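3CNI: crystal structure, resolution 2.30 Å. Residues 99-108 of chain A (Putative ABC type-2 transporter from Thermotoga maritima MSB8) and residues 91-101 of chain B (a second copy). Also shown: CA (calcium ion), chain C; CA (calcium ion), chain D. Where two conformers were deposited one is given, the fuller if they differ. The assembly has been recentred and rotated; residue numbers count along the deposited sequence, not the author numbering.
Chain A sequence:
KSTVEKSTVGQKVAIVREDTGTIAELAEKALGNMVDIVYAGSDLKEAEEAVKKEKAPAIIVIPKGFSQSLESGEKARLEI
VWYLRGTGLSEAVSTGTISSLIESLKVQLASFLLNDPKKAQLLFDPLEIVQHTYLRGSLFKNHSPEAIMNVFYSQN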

ATOM      1  N   SER A  99       0.127   0.045   6.369  1.00 63.55           N
ATOM      2  CA  SER A  99       0.388  -0.379   5.004  1.00 63.85           C
ATOM      3  C   SER A  99       0.809   0.799   4.149  1.00 64.17           C
ATOM      4  O   SER A  99       1.665   0.727   3.317  1.00 65.58           O
ATOM      5  CB  SER A  99      -0.855  -0.952   4.354  1.00 62.74           C
ATOM      6  OG  SER A  99      -1.189  -2.113   4.996  1.00 63.76           O
ATOM      7  N   SER A 100       0.068   1.851   4.320  1.00 65.45           N
ATOM      8  CA  SER A 100       0.339   3.143   3.716  1.00 65.83           C
ATOM      9  C   SER A 100       1.743   3.624   4.053  1.00 66.44           C
ATOM     10  O   SER A 100       2.469   4.187   3.231  1.00 66.84           O
ATOM     11  CB  SER A 100      -0.692   4.107   4.246  1.00 66.14           C
ATOM     12  OG  SER A 100      -0.533   5.328   3.655  1.00 69.38           O
ATOM     13  N   LEU A 101       2.152   3.362   5.282  1.00 66.69           N
ATOM     14  CA  LEU A 101       3.503   3.777   5.731  0.50 66.36           C
ATOM     15  C   LEU A 101       4.605   2.945   5.072  1.00 66.35           C
ATOM     16  O   LEU A 101       5.653   3.456   4.765  1.00 67.03           O
ATOM     17  CB  LEU A 101       3.632   3.739   7.277  0.50 66.41           C
ATOM     18  CG  LEU A 101       2.634   4.631   8.036  0.50 65.99           C
ATOM     19  CD1 LEU A 101       2.810   4.473   9.542  0.50 65.00           C
ATOM     20  CD2 LEU A 101       2.744   6.084   7.618  0.50 63.56           C
ATOM     21  N   ILE A 102       4.364   1.664   4.843  1.00 66.79           N
ATOM     22  CA  ILE A 102       5.328   0.814   4.176  1.00 66.61           C
ATOM     23  C   ILE A 102       5.524   1.302   2.709  1.00 66.69           C
ATOM     24  O   ILE A 102       6.632   1.266   2.141  1.00 65.56           O
ATOM     25  CB  ILE A 102       4.878  -0.686   4.203  1.00 67.90           C
ATOM     26  CG1 ILE A 102       4.864  -1.229   5.643  1.00 68.40           C
ATOM     27  CG2 ILE A 102       5.760  -1.519   3.322  1.00 66.27           C
ATOM     28  CD1 ILE A 102       5.871  -0.570   6.507  1.00 71.86           C
ATOM     29  N   GLU A 103       4.435   1.744   2.091  1.00 66.80           N
ATOM     30  CA  GLU A 103       4.517   2.264   0.686  1.00 66.21           C
ATOM     31  C   GLU A 103       5.399   3.453   0.725  1.00 65.62           C
ATOM     32  O   GLU A 103       6.298   3.652  -0.096  1.00 66.46           O
ATOM     33  CB  GLU A 103       3.149   2.646   0.128  1.00 65.61           C
ATOM     34  CG  GLU A 103       2.270   1.480  -0.156  1.00 68.18           C
ATOM     35  CD  GLU A 103       2.828   0.574  -1.238  1.00 68.29           C
ATOM     36  OE1 GLU A 103       3.766   0.987  -1.965  1.00 71.66           O
ATOM     37  OE2 GLU A 103       2.339  -0.558  -1.359  1.00 69.60           O
ATOM     38  N   SER A 104       5.190   4.252   1.733  1.00 65.11           N
ATOM     39  CA  SER A 104       5.926   5.541   1.776  1.00 65.30           C
ATOM     40  C   SER A 104       7.431   5.330   2.003  1.00 63.99           C
ATOM     41  O   SER A 104       8.285   6.069   1.538  1.00 65.44           O
ATOM     42  CB  SER A 104       5.265   6.435   2.850  1.00 65.13           C
ATOM     43  OG  SER A 104       6.138   7.477   3.144  1.00 70.10           O
ATOM     44  N   LEU A 105       7.760   4.264   2.692  1.00 63.83           N
ATOM     45  CA  LEU A 105       9.144   3.903   2.971  1.00 63.96           C
ATOM     46  C   LEU A 105       9.892   3.541   1.681  1.00 65.02           C
ATOM     47  O   LEU A 105      11.086   3.785   1.495  1.00 63.94           O
ATOM     48  CB  LEU A 105       9.188   2.725   3.951  1.00 63.90           C
ATOM     49  CG  LEU A 105      10.571   2.093   4.145  1.00 64.31           C
ATOM     50  CD1 LEU A 105      11.673   3.123   4.743  1.00 64.78           C
ATOM     51  CD2 LEU A 105      10.441   0.787   4.924  1.00 60.25           C
ATOM     52  N   LYS A 106       9.137   2.978   0.752  1.00 65.35           N
ATOM     53  CA  LYS A 106       9.718   2.516  -0.471  1.00 65.19           C
ATOM     54  C   LYS A 106      10.221   3.720  -1.230  1.00 66.02           C
ATOM     55  O   LYS A 106      11.301   3.678  -1.848  1.00 64.75           O
ATOM     56  CB  LYS A 106       8.675   1.839  -1.320  1.00 66.11           C
ATOM     57  CG  LYS A 106       8.109   0.522  -0.732  1.00 67.23           C
ATOM     58  CD  LYS A 106       7.089  -0.015  -1.706  1.00 67.67           C
ATOM     59  CE  LYS A 106       6.430  -1.268  -1.148  1.00 71.14           C
ATOM     60  NZ  LYS A 106       5.212  -1.520  -1.947  1.00 70.26           N
ATOM     61  N   VAL A 107       9.363   4.747  -1.236  1.00 65.41           N
ATOM     62  CA  VAL A 107       9.684   6.049  -1.794  1.00 65.67           C
ATOM     63  C   VAL A 107      10.933   6.695  -1.077  1.00 66.48           C
ATOM     64  O   VAL A 107      11.835   7.270  -1.700  1.00 66.36           O
ATOM     65  CB  VAL A 107       8.422   7.033  -1.745  1.00 66.27           C
ATOM     66  CG1 VAL A 107       8.836   8.469  -2.207  1.00 65.63           C
ATOM     67  CG2 VAL A 107       7.279   6.513  -2.592  1.00 60.45           C
ATOM     68  N   GLN A 108      10.984   6.566   0.238  1.00 67.31           N
ATOM     69  CA  GLN A 108      12.058   7.161   1.007  1.00 67.75           C
ATOM     70  C   GLN A 108      13.348   6.352   0.910  1.00 67.98           C
ATOM     71  O   GLN A 108      14.357   6.732   1.508  1.00 70.32           O
ATOM     72  CB  GLN A 108      11.697   7.362   2.475  1.00 68.42           C
ATOM     73  CG  GLN A 108      10.537   8.308   2.743  1.00 70.75           C
ATOM     74  CD  GLN A 108      10.073   8.291   4.210  1.00 75.75           C
ATOM     75  OE1 GLN A 108      10.747   8.816   5.082  1.00 82.24           O
ATOM     76  NE2 GLN A 108       8.916   7.667   4.479  1.00 76.64           N
TER
HETATM   77 CA    CA C 201       1.920  -0.374  -5.753  1.00 62.58          CA
HETATM   78 CA    CA D 201      -2.161  -4.179   3.846  1.00 62.58          CA
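Chain B 91-101: EAVSTGTISSL

Chain B residues 91-101 form one unbroken stretch of helix, which begins earlier in the chain and continues beyond it. It packs against the chain A helix of residues 99-107. The two helices run antiparallel, with 172° between their N-to-C directions. Their axes approach to 8.1 Å, a close packing for two helices. The contact buries 343 Å², both sides summed.

The register is set by two close CA pairs. A:Ser100 CA lies 4.4 Å from B:Ser100 CA, so the same residue of the two copies meets itself. Toward the other end of the contact, A:Val107 CA lies 5.4 Å from B:Val93 CA. Chain B residue numbers therefore fall as those of chain A rise.

Within chain B the helix is held by regular i to i-4 backbone hydrogen bonds. B:Gly96 N to B:Ala92 O is 3.0 Å, and B:Ser100 N to B:Gly96 O is 3.1 Å. Three hydroxyls add bonds back to the preceding turn. B:Thr95 OG1 donates to B:Glu91 O at 2.9 Å, B:Thr97 OG1 to B:Val93 O at 2.5 Å, and B:Ser99 OG to B:Thr95 O at 2.8 Å.

One hydrogen bond crosses between the stretches. It joins A:Ser100 OG and B:Ser100 OG at 3.1 Å, and either hydroxyl could be the donor. Both serines have chi1 near 180° (t), and their CA-to-CB bonds point sideways. The backbones come close here, and the side chains are small.

The apolar contact centres on A:Val107. Its side chain fits as a knob among B:Ala92, B:Val93, B:Gly96 and B:Thr97. A:Val107 CG2 lies 3.7 Å from B:Gly96 CA, 3.8 Å from B:Val93 O and 3.8 Å from B:Thr97 N. Much of this hole is thus backbone. The absence of a side chain at B:Gly96 makes room for the knob: an ideal CB there would lie 2.5 Å from A:Val107 CG2, a clash. The two valines also touch through A:Val107 CG1 and B:Val93 CG2, 4.0 Å apart.

A:Glu103 lies along the helix between A:Ser100 and A:Val107. Its CA-to-CB bond points toward chain B. A:Glu103 CB packs 3.7 Å from B:Gly96 O and 3.7 Å from B:Ser100 CB. Farther out, A:Glu103 OE1 lies 3.6 Å from B:Ser99 CB. The carboxylate also forms a salt bridge within chain A, with A:Lys106 NZ 2.9 Å from A:Glu103 OE1.

A calcium ion of chain C gives an indirect link between the helices. B:Ser99 OG binds it at 2.6 Å, and its coordination includes waters 1 to 4 and one atom elsewhere in the structure. Water 1 donates a hydrogen bond to A:Glu103 OE2, with its O 2.7 Å from that atom. Water 2 donates to A:Glu103 OE1, again with its O at 2.7 Å. The glutamate thus reaches the ion through water, while the serine binds it directly.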

ATOM      1  N   GLU B  91       8.978   8.401 -11.504  1.00 68.68           N
ATOM      2  CA  GLU B  91       7.936   7.410 -11.794  1.00 68.71           C
ATOM      3  C   GLU B  91       7.751   6.457 -10.601  1.00 67.08           C
ATOM      4  O   GLU B  91       6.640   6.095 -10.302  1.00 66.37           O
ATOM      5  CB  GLU B  91       8.255   6.619 -13.097  1.00 69.09           C
ATOM      6  CG  GLU B  91       8.064   7.417 -14.443  1.00 73.01           C
ATOM      7  CD  GLU B  91       9.172   8.446 -14.747  1.00 77.72           C
ATOM      8  OE1 GLU B  91      10.395   8.155 -14.588  1.00 81.56           O
ATOM      9  OE2 GLU B  91       8.811   9.569 -15.177  1.00 83.18           O
ATOM     10  N   ALA B  92       8.874   6.089  -9.959  1.00 65.81           N
ATOM     11  CA  ALA B  92       8.924   5.250  -8.743  1.00 65.26           C
ATOM     12  C   ALA B  92       8.280   6.002  -7.604  1.00 65.15           C
ATOM     13  O   ALA B  92       7.513   5.441  -6.822  1.00 66.33           O
ATOM     14  CB  ALA B  92      10.363   4.792  -8.369  1.00 62.95           C
ATOM     15  N   VAL B  93       8.511   7.299  -7.561  1.00 65.24           N
ATOM     16  CA  VAL B  93       7.937   8.137  -6.500  1.00 65.17           C
ATOM     17  C   VAL B  93       6.434   8.272  -6.644  1.00 65.31           C
ATOM     18  O   VAL B  93       5.691   8.177  -5.650  1.00 65.46           O
ATOM     19  CB  VAL B  93       8.608   9.507  -6.439  1.00 66.24           C
ATOM     20  CG1 VAL B  93       7.771  10.521  -5.617  1.00 64.37           C
ATOM     21  CG2 VAL B  93      10.045   9.324  -5.875  1.00 64.77           C
ATOM     22  N   SER B  94       5.974   8.445  -7.880  1.00 64.56           N
ATOM     23  CA  SER B  94       4.506   8.435  -8.160  1.00 63.63           C
ATOM     24  C   SER B  94       3.848   7.131  -7.846  1.00 64.37           C
ATOM     25  O   SER B  94       2.739   7.078  -7.295  1.00 64.69           O
ATOM     26  CB  SER B  94       4.183   8.729  -9.633  1.00 64.00           C
ATOM     27  OG  SER B  94       4.518  10.062  -9.989  1.00 57.76           O
ATOM     28  N   THR B  95       4.483   6.058  -8.274  1.00 65.27           N
ATOM     29  CA  THR B  95       3.946   4.726  -8.004  1.00 66.44           C
ATOM     30  C   THR B  95       3.744   4.447  -6.535  1.00 66.16           C
ATOM     31  O   THR B  95       2.666   4.087  -6.106  1.00 67.73           O
ATOM     32  CB  THR B  95       4.848   3.646  -8.579  1.00 67.06           C
ATOM     33  OG1 THR B  95       4.879   3.803  -9.997  1.00 70.78           O
ATOM     34  CG2 THR B  95       4.249   2.308  -8.366  1.00 70.41           C
ATOM     35  N   GLY B  96       4.804   4.610  -5.764  1.00 65.94           N
ATOM     36  CA  GLY B  96       4.760   4.449  -4.316  1.00 65.35           C
ATOM     37  C   GLY B  96       3.810   5.407  -3.632  1.00 65.93           C
ATOM     38  O   GLY B  96       3.091   5.043  -2.720  1.00 66.72           O
ATOM     39  N   THR B  97       3.821   6.653  -4.054  1.00 65.56           N
ATOM     40  CA  THR B  97       2.942   7.684  -3.434  1.00 65.59           C
ATOM     41  C   THR B  97       1.484   7.431  -3.663  1.00 64.29           C
ATOM     42  O   THR B  97       0.718   7.540  -2.758  1.00 66.09           O
ATOM     43  CB  THR B  97       3.277   9.130  -3.913  1.00 65.17           C
ATOM     44  OG1 THR B  97       4.643   9.367  -3.670  1.00 68.03           O
ATOM     45  CG2 THR B  97       2.563  10.137  -3.126  1.00 63.40           C
ATOM     46  N   ILE B  98       1.105   7.094  -4.879  1.00 64.39           N
ATOM     47  CA  ILE B  98      -0.320   6.822  -5.224  1.00 63.36           C
ATOM     48  C   ILE B  98      -0.785   5.522  -4.548  1.00 63.56           C
ATOM     49  O   ILE B  98      -1.919   5.401  -4.062  1.00 63.05           O
ATOM     50  CB  ILE B  98      -0.546   6.884  -6.780  1.00 63.02           C
ATOM     51  CG1 ILE B  98      -0.460   8.358  -7.197  1.00 63.57           C
ATOM     52  CG2 ILE B  98      -1.826   6.281  -7.244  1.00 59.36           C
ATOM     53  CD1 ILE B  98      -0.026   8.577  -8.643  1.00 61.76           C
ATOM     54  N   SER B  99       0.118   4.572  -4.435  1.00 63.55           N
ATOM     55  CA  SER B  99      -0.232   3.329  -3.768  1.00 63.85           C
ATOM     56  C   SER B  99      -0.578   3.580  -2.315  1.00 64.17           C
ATOM     57  O   SER B  99      -1.467   3.015  -1.750  1.00 65.58           O
ATOM     58  CB  SER B  99       0.929   2.356  -3.766  1.00 62.74           C
ATOM     59  OG  SER B  99       1.181   1.972  -5.055  1.00 63.76           O
ATOM     60  N   SER B 100       0.261   4.369  -1.714  1.00 65.45           N
ATOM     61  CA  SER B 100       0.084   4.864  -0.361  1.00 65.83           C
ATOM     62  C   SER B 100      -1.257   5.566  -0.204  1.00 66.44           C
ATOM     63  O   SER B 100      -1.960   5.439   0.801  1.00 66.84           O
ATOM     64  CB  SER B 100       1.217   5.821  -0.087  1.00 66.14           C
ATOM     65  OG  SER B 100       1.146   6.267   1.202  1.00 69.38           O
ATOM     66  N   LEU B 101      -1.641   6.294  -1.237  1.00 66.69           N
ATOM     67  CA  LEU B 101      -2.932   7.024  -1.207  0.50 66.36           C
ATOM     68  C   LEU B 101      -4.128   6.074  -1.294  1.00 66.35           C
ATOM     69  O   LEU B 101      -5.137   6.306  -0.676  1.00 67.03           O
ATOM     70  CB  LEU B 101      -3.005   8.108  -2.314  0.50 66.41           C
ATOM     71  CG  LEU B 101      -1.903   9.180  -2.250  0.50 65.99           C
ATOM     72  CD1 LEU B 101      -2.036  10.156  -3.413  0.50 65.00           C
ATOM     73  CD2 LEU B 101      -1.898   9.905  -0.920  0.50 63.56           C
TER
HETATM   74  O   HOH W   1       2.523  -1.662  -3.847  1.00 57.89           O
HETATM   75  O   HOH W   2       3.651   0.777  -4.699  1.00 46.81           O
HETATM   76  O   HOH W   3      -0.293  -0.481  -4.947  1.00 60.01           O
HETATM   77  O   HOH W   4       1.411  -0.055  -8.192  1.00 43.77           O
HETATM   78  O   HOH W   5      -2.805  -3.668   1.614  1.00 57.89           O